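Local structure of leucine aminopeptidase 2, chloroplastic (Streptomyces sp. BC16019, 5LHJ) at residues A[364-376]-A[453-467]. The protein probably acts as an M17-family metalloaminopeptidase, removing N-terminal residues from peptides with the help of manganese, and takes part in bottromycin maturation. Residues are numbered along the deposited sequence; the frame is centred on the assembly and turned at random.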
loop_
_atom_site.group_PDB
_atom_site.type_symbol
_atom_site.label_atom_id
_atom_site.label_comp_id
_atom_site.label_asym_id
_atom_site.label_seq_id
_atom_site.Cartn_x
_atom_site.Cartn_y
_atom_site.Cartn_z
ATOM N N ARG A 364 27.520 -4.104 43.478
ATOM C CA ARG A 364 27.282 -4.614 42.125
ATOM C C ARG A 364 25.994 -5.422 42.088
ATOM O O ARG A 364 25.755 -6.240 42.976
ATOM C CB ARG A 364 28.430 -5.512 41.654
ATOM C CG ARG A 364 28.461 -5.639 40.148
ATOM C CD ARG A 364 29.150 -6.882 39.602
ATOM N NE ARG A 364 29.246 -6.735 38.149
ATOM C CZ ARG A 364 29.823 -7.590 37.308
ATOM N NH1 ARG A 364 30.381 -8.719 37.743
ATOM N NH2 ARG A 364 29.845 -7.301 36.011
ATOM N N SER A 365 25.183 -5.224 41.052
ATOM C CA SER A 365 23.913 -5.967 40.927
ATOM C C SER A 365 24.108 -7.443 40.623
ATOM O O SER A 365 24.871 -7.805 39.745
ATOM C CB SER A 365 23.012 -5.330 39.883
ATOM O OG SER A 365 22.445 -4.171 40.450
ATOM N N ASP A 366 23.423 -8.284 41.384
ATOM C CA ASP A 366 23.507 -9.721 41.231
ATOM C C ASP A 366 22.700 -10.180 40.021
ATOM O O ASP A 366 22.963 -11.260 39.509
ATOM C CB ASP A 366 22.964 -10.440 42.472
ATOM C CG ASP A 366 23.806 -10.193 43.709
ATOM O OD1 ASP A 366 24.912 -10.766 43.796
ATOM O OD2 ASP A 366 23.352 -9.432 44.595
ATOM N N LEU A 367 21.711 -9.378 39.604
ATOM C CA LEU A 367 20.774 -9.739 38.537
ATOM C C LEU A 367 20.250 -8.449 37.905
ATOM O O LEU A 367 20.035 -7.476 38.614
ATOM C CB LEU A 367 19.595 -10.539 39.124
ATOM C CG LEU A 367 18.254 -10.520 38.363
ATOM C CD1 LEU A 367 18.358 -11.358 37.103
ATOM C CD2 LEU A 367 17.089 -10.997 39.197
ATOM N N VAL A 368 20.048 -8.446 36.590
ATOM C CA VAL A 368 19.430 -7.296 35.908
ATOM C C VAL A 368 18.211 -7.751 35.114
ATOM O O VAL A 368 18.305 -8.695 34.339
ATOM C CB VAL A 368 20.432 -6.591 34.970
ATOM C CG1 VAL A 368 19.767 -5.446 34.201
ATOM C CG2 VAL A 368 21.616 -6.075 35.777
ATOM N N VAL A 369 17.081 -7.073 35.294
ATOM C CA VAL A 369 15.859 -7.365 34.536
ATOM C C VAL A 369 15.454 -6.094 33.800
ATOM O O VAL A 369 15.302 -5.058 34.427
ATOM C CB VAL A 369 14.705 -7.830 35.444
ATOM C CG1 VAL A 369 13.408 -8.026 34.638
ATOM C CG2 VAL A 369 15.081 -9.115 36.169
ATOM N N ASP A 370 15.301 -6.164 32.476
ATOM C CA ASP A 370 14.774 -5.021 31.730
ATOM C C ASP A 370 13.332 -5.272 31.315
ATOM O O ASP A 370 12.933 -6.418 31.084
ATOM C CB ASP A 370 15.665 -4.623 30.555
ATOM C CG ASP A 370 15.477 -5.486 29.350
ATOM O OD1 ASP A 370 14.447 -5.322 28.630
ATOM O OD2 ASP A 370 16.375 -6.303 29.085
ATOM N N VAL A 371 12.564 -4.185 31.268
ATOM C CA VAL A 371 11.157 -4.207 30.891
ATOM C C VAL A 371 10.951 -3.112 29.863
ATOM O O VAL A 371 11.310 -1.950 30.104
ATOM C CB VAL A 371 10.229 -3.939 32.106
ATOM C CG1 VAL A 371 8.771 -4.155 31.726
ATOM C CG2 VAL A 371 10.596 -4.827 33.286
ATOM N N ALA A 372 10.396 -3.474 28.711
ATOM C CA ALA A 372 10.293 -2.538 27.603
ATOM C C ALA A 372 9.174 -2.897 26.652
ATOM O O ALA A 372 8.938 -4.069 26.371
ATOM C CB ALA A 372 11.625 -2.476 26.860
ATOM N N THR A 373 8.463 -1.878 26.176
ATOM C CA THR A 373 7.531 -2.021 25.049
ATOM C C THR A 373 8.377 -1.940 23.777
ATOM O O THR A 373 8.499 -0.879 23.146
ATOM C CB THR A 373 6.455 -0.931 25.087
ATOM O OG1 THR A 373 7.081 0.355 25.211
ATOM C CG2 THR A 373 5.531 -1.149 26.287
ATOM N N LEU A 374 8.994 -3.057 23.409
ATOM C CA LEU A 374 10.124 -3.001 22.492
ATOM C C LEU A 374 9.770 -3.259 21.037
ATOM O O LEU A 374 10.147 -2.459 20.190
ATOM C CB LEU A 374 11.262 -3.921 22.960
ATOM C CG LEU A 374 12.671 -3.525 22.505
ATOM C CD1 LEU A 374 13.064 -2.149 23.036
ATOM C CD2 LEU A 374 13.675 -4.569 22.933
ATOM N N THR A 375 9.049 -4.341 20.739
ATOM C CA THR A 375 8.865 -4.757 19.341
ATOM C C THR A 375 7.431 -5.067 18.997
ATOM O O THR A 375 6.712 -5.632 19.814
ATOM C CB THR A 375 9.711 -5.999 18.986
ATOM O OG1 THR A 375 9.230 -7.159 19.696
ATOM C CG2 THR A 375 11.161 -5.746 19.309
ATOM N N SER A 376 7.044 -4.737 17.773
ATOM C CA SER A 376 5.704 -5.035 17.281
ATOM C C SER A 376 5.608 -6.459 16.749
ATOM O O SER A 376 4.513 -7.003 16.671
ATOM C CB SER A 376 5.306 -4.042 16.199
ATOM O OG SER A 376 6.246 -4.075 15.131
ATOM N N ALA A 453 26.993 -7.152 31.049
ATOM C CA ALA A 453 28.350 -7.584 31.375
ATOM C C ALA A 453 28.435 -9.082 31.619
ATOM O O ALA A 453 27.526 -9.683 32.183
ATOM C CB ALA A 453 28.883 -6.833 32.584
ATOM N N ALA A 454 29.553 -9.661 31.187
ATOM C CA ALA A 454 29.809 -11.100 31.291
ATOM C C ALA A 454 29.552 -11.608 32.698
ATOM O O ALA A 454 29.973 -10.986 33.673
ATOM C CB ALA A 454 31.257 -11.397 30.892
ATOM N N GLY A 455 28.815 -12.712 32.809
ATOM C CA GLY A 455 28.569 -13.333 34.106
ATOM C C GLY A 455 27.390 -12.832 34.926
ATOM O O GLY A 455 27.107 -13.406 35.979
ATOM N N VAL A 456 26.695 -11.780 34.470
ATOM C CA VAL A 456 25.568 -11.212 35.224
ATOM C C VAL A 456 24.255 -11.830 34.720
ATOM O O VAL A 456 23.944 -11.692 33.528
ATOM C CB VAL A 456 25.506 -9.672 35.071
ATOM C CG1 VAL A 456 24.315 -9.098 35.816
ATOM C CG2 VAL A 456 26.807 -9.030 35.566
ATOM N N PRO A 457 23.491 -12.519 35.604
ATOM C CA PRO A 457 22.190 -13.053 35.193
ATOM C C PRO A 457 21.247 -11.946 34.755
ATOM O O PRO A 457 21.213 -10.875 35.374
ATOM C CB PRO A 457 21.662 -13.753 36.448
ATOM C CG PRO A 457 22.868 -14.065 37.247
ATOM C CD PRO A 457 23.873 -12.994 36.949
ATOM N N TRP A 458 20.496 -12.204 33.690
ATOM C CA TRP A 458 19.680 -11.176 33.060
ATOM C C TRP A 458 18.422 -11.764 32.459
ATOM O O TRP A 458 18.440 -12.883 31.935
ATOM C CB TRP A 458 20.518 -10.459 31.992
ATOM C CG TRP A 458 19.771 -9.693 30.931
ATOM C CD1 TRP A 458 19.216 -8.439 31.039
ATOM C CD2 TRP A 458 19.533 -10.124 29.591
ATOM N NE1 TRP A 458 18.629 -8.080 29.841
ATOM C CE2 TRP A 458 18.822 -9.097 28.935
ATOM C CE3 TRP A 458 19.845 -11.290 28.878
ATOM C CZ2 TRP A 458 18.428 -9.202 27.600
ATOM C CZ3 TRP A 458 19.439 -11.393 27.538
ATOM C CH2 TRP A 458 18.739 -10.361 26.928
ATOM N N ALA A 459 17.334 -11.003 32.559
ATOM C CA ALA A 459 16.093 -11.304 31.864
ATOM C C ALA A 459 15.551 -10.042 31.202
ATOM O O ALA A 459 15.738 -8.929 31.701
ATOM C CB ALA A 459 15.051 -11.888 32.821
ATOM N N HIS A 460 14.858 -10.243 30.083
ATOM C CA HIS A 460 14.274 -9.168 29.282
ATOM C C HIS A 460 12.788 -9.470 29.082
ATOM O O HIS A 460 12.425 -10.572 28.635
ATOM C CB HIS A 460 15.034 -9.087 27.954
ATOM C CG HIS A 460 14.296 -8.405 26.839
ATOM N ND1 HIS A 460 13.843 -7.104 26.920
ATOM C CD2 HIS A 460 13.967 -8.840 25.600
ATOM C CE1 HIS A 460 13.242 -6.777 25.790
ATOM N NE2 HIS A 460 13.320 -7.808 24.964
ATOM N N LEU A 461 11.942 -8.499 29.432
ATOM C CA LEU A 461 10.493 -8.615 29.259
ATOM C C LEU A 461 10.040 -7.648 28.169
ATOM O O LEU A 461 10.155 -6.442 28.343
ATOM C CB LEU A 461 9.766 -8.277 30.562
ATOM C CG LEU A 461 10.113 -9.046 31.831
ATOM C CD1 LEU A 461 9.122 -8.729 32.955
ATOM C CD2 LEU A 461 10.117 -10.519 31.576
ATOM N N ASP A 462 9.549 -8.178 27.050
ATOM C CA ASP A 462 9.052 -7.353 25.946
ATOM C C ASP A 462 7.529 -7.316 26.073
ATOM O O ASP A 462 6.866 -8.327 25.850
ATOM C CB ASP A 462 9.508 -7.922 24.602
ATOM C CG ASP A 462 9.205 -6.996 23.407
ATOM O OD1 ASP A 462 8.420 -6.016 23.513
ATOM O OD2 ASP A 462 9.771 -7.273 22.322
ATOM N N ILE A 463 6.993 -6.160 26.470
ATOM C CA ILE A 463 5.581 -6.050 26.854
ATOM C C ILE A 463 4.789 -5.101 25.942
ATOM O O ILE A 463 3.759 -4.573 26.348
ATOM C CB ILE A 463 5.441 -5.637 28.336
ATOM C CG1 ILE A 463 6.042 -4.248 28.606
ATOM C CG2 ILE A 463 6.099 -6.688 29.234
ATOM C CD1 ILE A 463 5.604 -3.623 29.918
ATOM N N ALA A 464 5.242 -4.935 24.698
ATOM C CA ALA A 464 4.645 -3.976 23.756
ATOM C C ALA A 464 3.119 -4.089 23.622
ATOM O O ALA A 464 2.388 -3.110 23.803
ATOM C CB ALA A 464 5.307 -4.118 22.382
ATOM N N ALA A 465 2.632 -5.288 23.375
ATOM C CA ALA A 465 1.195 -5.464 23.178
ATOM C C ALA A 465 0.354 -5.389 24.466
ATOM O O ALA A 465 -0.631 -4.682 24.475
ATOM C CB ALA A 465 0.916 -6.754 22.430
ATOM N N PRO A 466 0.725 -6.103 25.544
ATOM C CA PRO A 466 -0.221 -6.090 26.679
ATOM C C PRO A 466 -0.182 -4.816 27.546
ATOM O O PRO A 466 -1.074 -4.644 28.380
ATOM C CB PRO A 466 0.166 -7.332 27.487
ATOM C CG PRO A 466 1.548 -7.656 27.070
ATOM C CD PRO A 466 1.711 -7.186 25.675
ATOM N N ALA A 467 0.803 -3.939 27.336
ATOM C CA ALA A 467 0.892 -2.657 28.067
ATOM C C ALA A 467 -0.234 -1.667 27.770
ATOM O O ALA A 467 -0.481 -0.748 28.552
ATOM C CB ALA A 467 2.231 -1.991 27.792
HETATM O O HOH W 1 31.588 -8.488 34.298
#
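Asp370 grips two rings of the neighbouring strand with one carboxylate: OD1 accepts a hydrogen bond from His460 ND1 through its syn lone pair at 2.5 Å, close to the imidazole plane, and OD2 receives Trp458 NE1 at 3.0 Å. Asp370 CG sits between its backbone N and carbonyl carbon (chi1 80°), a rotation that swings the carboxylate across to strand 458-462. With an alanine in place of Asp370, both ring N-H groups would probably be left without this acceptor and the imidazole would be less firmly fixed in its rotation. Leu374 CD2 packs against His460 CE1 at 3.6 Å. Further along, Asp462 OD1 accepts Leu374 N from above the carboxylate plane, while OD2 takes the Thr375 hydroxyl at 2.7 Å, tying down the loop that leaves strand 367-372. The two strands run parallel inside the mixed sheet of the M17 catalytic domain, from Val368 N to Pro457 O (3.0 Å) through to Ile463 N on Ala372 O (2.9 Å). On the other face Val371 CG1 meets Ile463 CD1 at 3.7 Å. Strand 255-263 pairs with the far edge of strand 367-372, and helices 345-358 and 440-449 cover the Asp370 face. Past the strand end, Thr373 lies beside residues that bind manganese in another structure of this protein: its OG1 is hydrogen-bonded to Asp284 and its carbonyl O accepts Lys261 NZ.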